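Local coordinates for protein ATP-dependent kinase YFH7 (Saccharomyces cerevisiae, PDB 2GA8) that acts as an ATP-dependent kinase of the P-loop type that could be involved in assembly of the endoplasmic reticulum membrane, at residues A[12-23]-A[220-231]; A[161-169]-A[240-249]. All coordinates share one frame; numbering follows the deposited sequence.

Contact 1 of 2, residues A[12-23]-A[220-231]; sequences LQLLDNRIEDNY and SSVFEKLSKTFS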
loop_
_atom_site.group_PDB
_atom_site.type_symbol
_atom_site.label_atom_id
_atom_site.label_comp_id
_atom_site.label_asym_id
_atom_site.label_seq_id
_atom_site.Cartn_x
_atom_site.Cartn_y
_atom_site.Cartn_z
ATOM N N LEU A 12 -6.260 -4.775 -16.717
ATOM C CA LEU A 12 -5.511 -4.911 -17.960
ATOM C C LEU A 12 -6.008 -3.934 -19.019
ATOM O O LEU A 12 -5.239 -3.474 -19.861
ATOM C CB LEU A 12 -5.602 -6.346 -18.492
ATOM C CG LEU A 12 -4.950 -7.409 -17.604
ATOM C CD1 LEU A 12 -5.076 -8.778 -18.257
ATOM C CD2 LEU A 12 -3.487 -7.063 -17.388
ATOM N N GLN A 13 -7.296 -3.612 -18.980
ATOM C CA GLN A 13 -7.838 -2.682 -19.958
ATOM C C GLN A 13 -7.268 -1.287 -19.741
ATOM O O GLN A 13 -6.925 -0.592 -20.698
ATOM C CB GLN A 13 -9.361 -2.640 -19.869
ATOM C CG GLN A 13 -9.996 -1.671 -20.842
ATOM C CD GLN A 13 -11.489 -1.872 -20.950
ATOM O OE1 GLN A 13 -12.219 -1.730 -19.966
ATOM N NE2 GLN A 13 -11.955 -2.212 -22.147
ATOM N N LEU A 14 -7.167 -0.881 -18.482
ATOM C CA LEU A 14 -6.628 0.439 -18.173
ATOM C C LEU A 14 -5.139 0.487 -18.487
ATOM O O LEU A 14 -4.653 1.458 -19.061
ATOM C CB LEU A 14 -6.863 0.798 -16.705
ATOM C CG LEU A 14 -6.356 2.194 -16.305
ATOM C CD1 LEU A 14 -6.936 3.243 -17.246
ATOM C CD2 LEU A 14 -6.750 2.499 -14.876
ATOM N N LEU A 15 -4.412 -0.566 -18.125
ATOM C CA LEU A 15 -2.983 -0.588 -18.407
ATOM C C LEU A 15 -2.769 -0.455 -19.907
ATOM O O LEU A 15 -1.915 0.300 -20.356
ATOM C CB LEU A 15 -2.345 -1.889 -17.904
ATOM C CG LEU A 15 -0.846 -2.053 -18.184
ATOM C CD1 LEU A 15 -0.071 -0.897 -17.571
ATOM C CD2 LEU A 15 -0.355 -3.376 -17.615
ATOM N N ASP A 16 -3.562 -1.183 -20.686
ATOM C CA ASP A 16 -3.424 -1.119 -22.136
ATOM C C ASP A 16 -3.744 0.276 -22.661
ATOM O O ASP A 16 -3.063 0.787 -23.543
ATOM C CB ASP A 16 -4.343 -2.135 -22.807
ATOM C CG ASP A 16 -4.099 -2.225 -24.297
ATOM O OD1 ASP A 16 -3.019 -2.714 -24.686
ATOM O OD2 ASP A 16 -4.974 -1.794 -25.075
ATOM N N ASN A 17 -4.789 0.885 -22.117
ATOM C CA ASN A 17 -5.186 2.226 -22.531
ATOM C C ASN A 17 -4.148 3.288 -22.176
ATOM O O ASN A 17 -4.010 4.288 -22.881
ATOM C CB ASN A 17 -6.525 2.594 -21.894
ATOM C CG ASN A 17 -7.706 2.203 -22.758
ATOM O OD1 ASN A 17 -8.825 2.046 -22.270
ATOM N ND2 ASN A 17 -7.463 2.061 -24.059
ATOM N N ARG A 18 -3.407 3.057 -21.098
ATOM C CA ARG A 18 -2.404 4.014 -20.631
ATOM C C ARG A 18 -0.965 3.571 -20.881
ATOM O O ARG A 18 -0.026 4.183 -20.377
ATOM C CB ARG A 18 -2.605 4.251 -19.130
ATOM C CG ARG A 18 -4.014 4.676 -18.753
ATOM C CD ARG A 18 -4.332 6.062 -19.289
ATOM N NE ARG A 18 -3.431 7.062 -18.722
ATOM C CZ ARG A 18 -3.494 8.364 -18.978
ATOM N NH1 ARG A 18 -4.420 8.840 -19.802
ATOM N NH2 ARG A 18 -2.639 9.194 -18.397
ATOM N N ILE A 19 -0.798 2.521 -21.676
ATOM C CA ILE A 19 0.512 1.955 -21.981
ATOM C C ILE A 19 1.578 2.952 -22.446
ATOM O O ILE A 19 2.761 2.793 -22.135
ATOM C CB ILE A 19 0.374 0.836 -23.043
ATOM C CG1 ILE A 19 1.602 -0.073 -23.002
ATOM C CG2 ILE A 19 0.195 1.447 -24.429
ATOM C CD1 ILE A 19 1.724 -0.869 -21.715
ATOM N N GLU A 20 1.166 3.972 -23.190
ATOM C CA GLU A 20 2.102 4.973 -23.689
ATOM C C GLU A 20 2.173 6.207 -22.795
ATOM O O GLU A 20 3.024 7.071 -22.994
ATOM C CB GLU A 20 1.710 5.401 -25.110
ATOM C CG GLU A 20 1.928 4.328 -26.171
ATOM C CD GLU A 20 1.388 4.729 -27.534
ATOM O OE1 GLU A 20 1.786 5.796 -28.050
ATOM O OE2 GLU A 20 0.563 3.974 -28.091
ATOM N N ASP A 21 1.291 6.277 -21.803
ATOM C CA ASP A 21 1.233 7.427 -20.904
ATOM C C ASP A 21 1.685 7.165 -19.474
ATOM O O ASP A 21 2.095 8.089 -18.768
ATOM C CB ASP A 21 -0.194 7.976 -20.862
ATOM C CG ASP A 21 -0.689 8.413 -22.223
ATOM O OD1 ASP A 21 -0.055 9.303 -22.823
ATOM O OD2 ASP A 21 -1.711 7.867 -22.691
ATOM N N ASN A 22 1.602 5.914 -19.038
ATOM C CA ASN A 22 1.983 5.579 -17.669
ATOM C C ASN A 22 2.779 4.294 -17.618
ATOM O O ASN A 22 2.406 3.300 -18.243
ATOM C CB ASN A 22 0.737 5.413 -16.787
ATOM C CG ASN A 22 -0.073 6.692 -16.663
ATOM O OD1 ASN A 22 -0.980 6.954 -17.458
ATOM N ND2 ASN A 22 0.254 7.495 -15.660
ATOM N N TYR A 23 3.866 4.310 -16.859
ATOM C CA TYR A 23 4.704 3.128 -16.725
ATOM C C TYR A 23 3.968 2.043 -15.947
ATOM O O TYR A 23 4.143 0.847 -16.193
ATOM C CB TYR A 23 5.999 3.460 -15.994
ATOM C CG TYR A 23 6.976 2.311 -16.034
ATOM C CD1 TYR A 23 7.627 1.977 -17.219
ATOM C CD2 TYR A 23 7.219 1.532 -14.904
ATOM C CE1 TYR A 23 8.491 0.902 -17.280
ATOM C CE2 TYR A 23 8.088 0.445 -14.954
ATOM C CZ TYR A 23 8.719 0.141 -16.149
ATOM O OH TYR A 23 9.581 -0.923 -16.209
ATOM N N SER A 220 -1.868 -5.424 -30.509
ATOM C CA SER A 220 -2.977 -5.045 -29.640
ATOM C C SER A 220 -2.902 -5.811 -28.323
ATOM O O SER A 220 -3.709 -5.589 -27.423
ATOM C CB SER A 220 -4.318 -5.334 -30.323
ATOM O OG SER A 220 -4.446 -6.712 -30.617
ATOM N N SER A 221 -1.934 -6.716 -28.219
ATOM C CA SER A 221 -1.755 -7.505 -27.006
ATOM C C SER A 221 -1.170 -6.645 -25.886
ATOM O O SER A 221 -0.092 -6.076 -26.040
ATOM C CB SER A 221 -0.817 -8.678 -27.284
ATOM O OG SER A 221 -0.432 -9.305 -26.077
ATOM N N VAL A 222 -1.875 -6.554 -24.763
ATOM C CA VAL A 222 -1.380 -5.757 -23.646
ATOM C C VAL A 222 -0.075 -6.352 -23.106
ATOM O O VAL A 222 0.840 -5.619 -22.734
ATOM C CB VAL A 222 -2.429 -5.654 -22.503
ATOM C CG1 VAL A 222 -2.693 -7.015 -21.889
ATOM C CG2 VAL A 222 -1.942 -4.663 -21.445
ATOM N N PHE A 223 0.022 -7.673 -23.078
ATOM C CA PHE A 223 1.243 -8.299 -22.579
ATOM C C PHE A 223 2.433 -8.078 -23.510
ATOM O O PHE A 223 3.572 -7.949 -23.051
ATOM C CB PHE A 223 1.016 -9.789 -22.328
ATOM C CG PHE A 223 0.041 -10.072 -21.217
ATOM C CD1 PHE A 223 0.004 -9.258 -20.085
ATOM C CD2 PHE A 223 -0.812 -11.169 -21.281
ATOM C CE1 PHE A 223 -0.867 -9.532 -19.033
ATOM C CE2 PHE A 223 -1.689 -11.454 -20.234
ATOM C CZ PHE A 223 -1.714 -10.631 -19.104
ATOM N N GLU A 224 2.174 -8.033 -24.814
ATOM C CA GLU A 224 3.231 -7.795 -25.794
ATOM C C GLU A 224 3.767 -6.376 -25.587
ATOM O O GLU A 224 4.979 -6.149 -25.527
ATOM C CB GLU A 224 2.669 -7.922 -27.214
ATOM C CG GLU A 224 3.686 -7.711 -28.320
ATOM C CD GLU A 224 4.517 -8.948 -28.589
ATOM O OE1 GLU A 224 3.915 -10.020 -28.804
ATOM O OE2 GLU A 224 5.764 -8.849 -28.593
ATOM N N LYS A 225 2.851 -5.422 -25.463
ATOM C CA LYS A 225 3.227 -4.025 -25.265
ATOM C C LYS A 225 4.025 -3.805 -23.984
ATOM O O LYS A 225 5.052 -3.130 -23.988
ATOM C CB LYS A 225 1.974 -3.151 -25.222
ATOM C CG LYS A 225 1.149 -3.178 -26.489
ATOM C CD LYS A 225 -0.105 -2.355 -26.299
ATOM C CE LYS A 225 -1.044 -2.478 -27.474
ATOM N NZ LYS A 225 -2.309 -1.744 -27.206
ATOM N N LEU A 226 3.555 -4.369 -22.878
ATOM C CA LEU A 226 4.264 -4.183 -21.623
ATOM C C LEU A 226 5.639 -4.853 -21.643
ATOM O O LEU A 226 6.611 -4.308 -21.115
ATOM C CB LEU A 226 3.422 -4.711 -20.452
ATOM C CG LEU A 226 3.236 -6.209 -20.235
ATOM C CD1 LEU A 226 4.473 -6.790 -19.550
ATOM C CD2 LEU A 226 2.004 -6.437 -19.361
ATOM N N SER A 227 5.717 -6.023 -22.271
ATOM C CA SER A 227 6.964 -6.779 -22.350
ATOM C C SER A 227 8.077 -6.031 -23.067
ATOM O O SER A 227 9.248 -6.204 -22.749
ATOM C CB SER A 227 6.732 -8.123 -23.051
ATOM O OG SER A 227 5.900 -8.968 -22.279
ATOM N N LYS A 228 7.704 -5.193 -24.027
ATOM C CA LYS A 228 8.679 -4.434 -24.800
ATOM C C LYS A 228 8.960 -3.047 -24.228
ATOM O O LYS A 228 9.740 -2.294 -24.801
ATOM C CB LYS A 228 8.192 -4.272 -26.245
ATOM C CG LYS A 228 7.997 -5.572 -27.012
ATOM C CD LYS A 228 9.307 -6.324 -27.167
ATOM C CE LYS A 228 9.149 -7.535 -28.075
ATOM N NZ LYS A 228 10.392 -8.352 -28.107
ATOM N N THR A 229 8.346 -2.711 -23.098
ATOM C CA THR A 229 8.523 -1.377 -22.536
ATOM C C THR A 229 9.016 -1.263 -21.093
ATOM O O THR A 229 8.826 -0.223 -20.455
ATOM C CB THR A 229 7.219 -0.567 -22.680
ATOM O OG1 THR A 229 6.133 -1.299 -22.100
ATOM C CG2 THR A 229 6.919 -0.309 -24.156
ATOM N N PHE A 230 9.634 -2.319 -20.578
ATOM C CA PHE A 230 10.185 -2.285 -19.233
ATOM C C PHE A 230 11.342 -1.294 -19.317
ATOM O O PHE A 230 11.980 -1.172 -20.369
ATOM C CB PHE A 230 10.711 -3.665 -18.828
ATOM C CG PHE A 230 9.632 -4.672 -18.536
ATOM C CD1 PHE A 230 8.760 -4.489 -17.462
ATOM C CD2 PHE A 230 9.513 -5.826 -19.309
ATOM C CE1 PHE A 230 7.790 -5.444 -17.159
ATOM C CE2 PHE A 230 8.547 -6.787 -19.013
ATOM C CZ PHE A 230 7.683 -6.598 -17.936
ATOM N N SER A 231 11.617 -0.588 -18.225
ATOM C CA SER A 231 12.689 0.401 -18.225
ATOM C C SER A 231 13.778 0.159 -17.181
ATOM O O SER A 231 13.493 -0.095 -16.010
ATOM C CB SER A 231 12.108 1.800 -18.018
ATOM O OG SER A 231 13.143 2.767 -17.956
HETATM O O HOH W 1 -5.663 -3.423 -27.088
#
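The ring of Tyr23 meets the 220-231 segment by its edge: Thr229 O, Phe230 CA and Ser231 N all lie near the ring plane, with CE1 3.4 Å from Thr229 O. Its phenol oxygen accepts from the backbone, Ser231 N to Tyr23 OH being 2.9 Å with an N-H...O angle of 161°, and the same OH is bonded to Lys258 O. Phe230 carries Leu226 O over the centre of one face and receives Tyr23 OH at its edge. On Phe223, one face bears Val222 CG1, while Leu226 CD2 sits at the edge in plane; Leu12 CD1 comes obliquely to its CZ, 3.9 Å away.

Helical residues 12-17 and 222-227 cross at 50°, their axes 9.9 Å apart at closest approach. Leu15 CD2 faces Leu226 CD2, and Ile19 CG1 lies 3.8 Å from Lys225 CB. With the lysine chain extended beyond CG, NZ reaches Asp16 OD1 at 2.8 Å, a salt bridge on the syn side, 23° out of the carboxylate plane. A water joins Asp16 OD2 to Ser220 O, a mediated tie to the residue just before the N-cap of helix 222-227.

Chemically, this is an apolar helix-helix seam flanked along one side by the Asp16-Lys225 ion pair, with the Tyr23-Ser231 bond beyond the helix ends; the ammonium would probably favour the ionised form of Asp16.

Contact 2 of 2, residues A[161-169]-A[240-249]; sequences MDGFHLSRR and PGFNHALKDP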
loop_
_atom_site.group_PDB
_atom_site.type_symbol
_atom_site.label_atom_id
_atom_site.label_comp_id
_atom_site.label_asym_id
_atom_site.label_seq_id
_atom_site.Cartn_x
_atom_site.Cartn_y
_atom_site.Cartn_z
ATOM N N MET A 161 -1.477 -1.743 3.425
ATOM C CA MET A 161 -1.273 -0.554 4.244
ATOM C C MET A 161 -0.730 -0.960 5.622
ATOM O O MET A 161 -0.130 -0.155 6.331
ATOM C CB MET A 161 -2.611 0.173 4.391
ATOM C CG MET A 161 -2.528 1.600 4.861
ATOM S SD MET A 161 -4.194 2.285 4.990
ATOM C CE MET A 161 -4.561 1.882 6.624
ATOM N N ASP A 162 -0.932 -2.226 5.976
ATOM C CA ASP A 162 -0.506 -2.784 7.262
ATOM C C ASP A 162 0.948 -2.544 7.656
ATOM O O ASP A 162 1.253 -2.375 8.837
ATOM C CB ASP A 162 -0.770 -4.290 7.277
ATOM C CG ASP A 162 -2.229 -4.621 7.086
ATOM O OD1 ASP A 162 -3.006 -4.499 8.058
ATOM O OD2 ASP A 162 -2.601 -4.990 5.954
ATOM N N GLY A 163 1.842 -2.548 6.672
ATOM C CA GLY A 163 3.245 -2.338 6.958
ATOM C C GLY A 163 3.548 -0.941 7.459
ATOM O O GLY A 163 4.642 -0.674 7.953
ATOM N N PHE A 164 2.579 -0.043 7.341
ATOM C CA PHE A 164 2.779 1.327 7.786
ATOM C C PHE A 164 2.172 1.587 9.154
ATOM O O PHE A 164 2.093 2.726 9.612
ATOM C CB PHE A 164 2.228 2.283 6.731
ATOM C CG PHE A 164 3.089 2.354 5.507
ATOM C CD1 PHE A 164 4.080 3.325 5.401
ATOM C CD2 PHE A 164 2.973 1.399 4.498
ATOM C CE1 PHE A 164 4.950 3.345 4.311
ATOM C CE2 PHE A 164 3.838 1.410 3.404
ATOM C CZ PHE A 164 4.828 2.385 3.312
ATOM N N HIS A 165 1.752 0.513 9.807
ATOM C CA HIS A 165 1.194 0.628 11.143
ATOM C C HIS A 165 2.351 1.103 12.023
ATOM O O HIS A 165 3.472 0.604 11.904
ATOM C CB HIS A 165 0.707 -0.743 11.620
ATOM C CG HIS A 165 -0.321 -0.677 12.702
ATOM N ND1 HIS A 165 -1.623 -0.290 12.469
ATOM C CD2 HIS A 165 -0.237 -0.935 14.027
ATOM C CE1 HIS A 165 -2.297 -0.312 13.605
ATOM N NE2 HIS A 165 -1.479 -0.700 14.566
ATOM N N LEU A 166 2.101 2.076 12.890
ATOM C CA LEU A 166 3.163 2.555 13.764
ATOM C C LEU A 166 3.546 1.417 14.706
ATOM O O LEU A 166 2.690 0.624 15.108
ATOM C CB LEU A 166 2.689 3.774 14.557
ATOM C CG LEU A 166 2.421 5.009 13.694
ATOM C CD1 LEU A 166 1.791 6.112 14.534
ATOM C CD2 LEU A 166 3.728 5.470 13.066
ATOM N N SER A 167 4.828 1.327 15.044
ATOM C CA SER A 167 5.295 0.268 15.930
ATOM C C SER A 167 4.733 0.450 17.329
ATOM O O SER A 167 4.332 1.549 17.716
ATOM C CB SER A 167 6.823 0.255 16.002
ATOM O OG SER A 167 7.308 1.405 16.670
ATOM N N ARG A 168 4.716 -0.634 18.090
ATOM C CA ARG A 168 4.207 -0.584 19.449
ATOM C C ARG A 168 5.039 0.371 20.298
ATOM O O ARG A 168 4.498 1.089 21.140
ATOM C CB ARG A 168 4.207 -1.987 20.055
ATOM C CG ARG A 168 3.225 -2.939 19.379
ATOM C CD ARG A 168 3.300 -4.339 19.975
ATOM N NE ARG A 168 4.654 -4.877 19.918
ATOM C CZ ARG A 168 5.344 -5.279 20.983
ATOM N NH1 ARG A 168 6.574 -5.755 20.840
ATOM N NH2 ARG A 168 4.802 -5.206 22.193
ATOM N N ARG A 169 6.352 0.389 20.077
ATOM C CA ARG A 169 7.223 1.281 20.838
ATOM C C ARG A 169 6.953 2.723 20.432
ATOM O O ARG A 169 7.136 3.648 21.220
ATOM C CB ARG A 169 8.698 0.943 20.606
ATOM C CG ARG A 169 9.650 1.873 21.352
ATOM C CD ARG A 169 11.112 1.432 21.269
ATOM N NE ARG A 169 11.386 0.228 22.053
ATOM C CZ ARG A 169 11.139 -1.013 21.644
ATOM N NH1 ARG A 169 10.609 -1.235 20.448
ATOM N NH2 ARG A 169 11.423 -2.039 22.437
ATOM N N PRO A 240 7.615 -1.924 3.693
ATOM C CA PRO A 240 7.417 -2.725 4.902
ATOM C C PRO A 240 6.152 -3.570 4.884
ATOM O O PRO A 240 5.202 -3.291 4.150
ATOM C CB PRO A 240 7.396 -1.675 6.007
ATOM C CG PRO A 240 6.763 -0.495 5.318
ATOM C CD PRO A 240 7.486 -0.487 3.988
ATOM N N GLY A 241 6.159 -4.611 5.710
ATOM C CA GLY A 241 5.017 -5.493 5.826
ATOM C C GLY A 241 4.698 -5.578 7.304
ATOM O O GLY A 241 5.418 -5.010 8.121
ATOM N N PHE A 242 3.625 -6.270 7.662
ATOM C CA PHE A 242 3.279 -6.392 9.067
ATOM C C PHE A 242 3.422 -7.836 9.520
ATOM O O PHE A 242 2.866 -8.748 8.905
ATOM C CB PHE A 242 1.844 -5.922 9.314
ATOM C CG PHE A 242 1.531 -5.687 10.765
ATOM C CD1 PHE A 242 1.941 -4.515 11.396
ATOM C CD2 PHE A 242 0.851 -6.644 11.509
ATOM C CE1 PHE A 242 1.679 -4.299 12.747
ATOM C CE2 PHE A 242 0.585 -6.438 12.864
ATOM C CZ PHE A 242 1.001 -5.262 13.483
ATOM N N ASN A 243 4.180 -8.042 10.592
ATOM C CA ASN A 243 4.384 -9.376 11.140
ATOM C C ASN A 243 3.350 -9.592 12.240
ATOM O O ASN A 243 3.482 -9.064 13.344
ATOM C CB ASN A 243 5.798 -9.501 11.715
ATOM C CG ASN A 243 6.144 -10.924 12.115
ATOM O OD1 ASN A 243 5.494 -11.516 12.978
ATOM N ND2 ASN A 243 7.173 -11.479 11.487
ATOM N N HIS A 244 2.315 -10.361 11.924
ATOM C CA HIS A 244 1.236 -10.641 12.864
ATOM C C HIS A 244 1.701 -11.362 14.125
ATOM O O HIS A 244 1.006 -11.359 15.141
ATOM C CB HIS A 244 0.150 -11.457 12.161
ATOM C CG HIS A 244 -0.464 -10.750 10.994
ATOM N ND1 HIS A 244 -1.278 -9.647 11.136
ATOM C CD2 HIS A 244 -0.354 -10.967 9.662
ATOM C CE1 HIS A 244 -1.642 -9.215 9.942
ATOM N NE2 HIS A 244 -1.095 -9.998 9.030
ATOM N N ALA A 245 2.880 -11.972 14.058
ATOM C CA ALA A 245 3.427 -12.688 15.204
ATOM C C ALA A 245 4.105 -11.720 16.169
ATOM O O ALA A 245 3.872 -11.769 17.377
ATOM C CB ALA A 245 4.423 -13.742 14.734
ATOM N N LEU A 246 4.945 -10.840 15.629
ATOM C CA LEU A 246 5.661 -9.861 16.441
ATOM C C LEU A 246 4.796 -8.649 16.767
ATOM O O LEU A 246 5.188 -7.795 17.562
ATOM C CB LEU A 246 6.930 -9.401 15.720
ATOM C CG LEU A 246 7.961 -10.480 15.379
ATOM C CD1 LEU A 246 9.157 -9.834 14.699
ATOM C CD2 LEU A 246 8.394 -11.205 16.642
ATOM N N LYS A 247 3.624 -8.576 16.143
ATOM C CA LYS A 247 2.700 -7.470 16.365
ATOM C C LYS A 247 3.322 -6.136 15.954
ATOM O O LYS A 247 3.012 -5.095 16.534
ATOM C CB LYS A 247 2.301 -7.406 17.843
ATOM C CG LYS A 247 1.788 -8.719 18.415
ATOM C CD LYS A 247 0.493 -9.156 17.753
ATOM C CE LYS A 247 0.022 -10.492 18.307
ATOM N NZ LYS A 247 -0.192 -10.438 19.781
ATOM N N ASP A 248 4.198 -6.170 14.954
ATOM C CA ASP A 248 4.858 -4.959 14.481
ATOM C C ASP A 248 5.262 -5.021 13.015
ATOM O O ASP A 248 5.356 -6.097 12.423
ATOM C CB ASP A 248 6.107 -4.660 15.319
ATOM C CG ASP A 248 5.804 -3.838 16.557
ATOM O OD1 ASP A 248 5.040 -2.854 16.451
ATOM O OD2 ASP A 248 6.342 -4.162 17.636
ATOM N N PRO A 249 5.509 -3.852 12.408
ATOM C CA PRO A 249 5.911 -3.795 11.001
ATOM C C PRO A 249 7.320 -4.354 10.822
ATOM O O PRO A 249 8.162 -4.233 11.713
ATOM C CB PRO A 249 5.820 -2.306 10.680
ATOM C CG PRO A 249 6.143 -1.662 11.987
ATOM C CD PRO A 249 5.361 -2.497 12.967
HETATM O O HOH W 2 2.381 -3.446 4.110
HETATM O O HOH W 3 7.798 -1.992 18.787
#
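Polar bonds between Arg168 and Asp248 fasten one end of this contact. Asp248 OD1 receives Arg168 N through its syn lone pair at 2.8 Å; OD2 takes Arg168 NE at 2.9 Å, from above the carboxylate plane by 50°. A bend at chi3 (-56°) turns the guanidinium back to this oxygen. Arg184 forms a further salt bridge with OD1, and a water links OD2 to Arg169 N.

Backbone packing is close at Gly163, whose CA lies 3.8 Å from that of Gly241. Gly163 CA also makes a nearly straight C-H...O contact with Pro240 O, 3.6 Å away, and a water bridges Gly163 N to the same carbonyl. Farther along, the Pro249 ring rests in van der Waals contact on the His165 carbonyl, CG to His165 O being 3.5 Å.

Among the apolar and aromatic contacts, Pro240 CG sits over one face of Phe164 in a CH-pi contact, 4.1 Å from the ring centroid. His165 and Phe242 approach obliquely, planes at 81°, with His165 CB 3.9 Å from Phe242 CE1.

Thus the loop after strand 156-160 is fixed to the hairpin of strands 237-243 and 248-256 by rings and backbone at one end and charge at the other. The two arginines would probably stabilise Asp248 as a carboxylate, which also receives the first backbone NH of helix 168-171.

Contacts 1 and 2 lie on opposite sides of the chain's centre, their own centres 34 Å apart and nearest atoms about 18 Å apart. Along the chain their segments alternate: 12-23, 161-169, 220-231, 240-249. Segment 12-23 leads into strand 25-30, the middle strand of the five-stranded parallel sheet, and 161-169 leaves strand 156-160, one of the two edge strands of that sheet. Their partners follow each other, strand 230-231 preceding strand 237-243 of the mixed sheet. Contact 1 packs the helix that leads into the central strand against helix 222-227, away from the annotated sites, whereas contact 2 ties the parallel sheet to the mixed one, with the Asp162 side chain about 6 Å from that of Ser38, an ATP-binding residue by similarity.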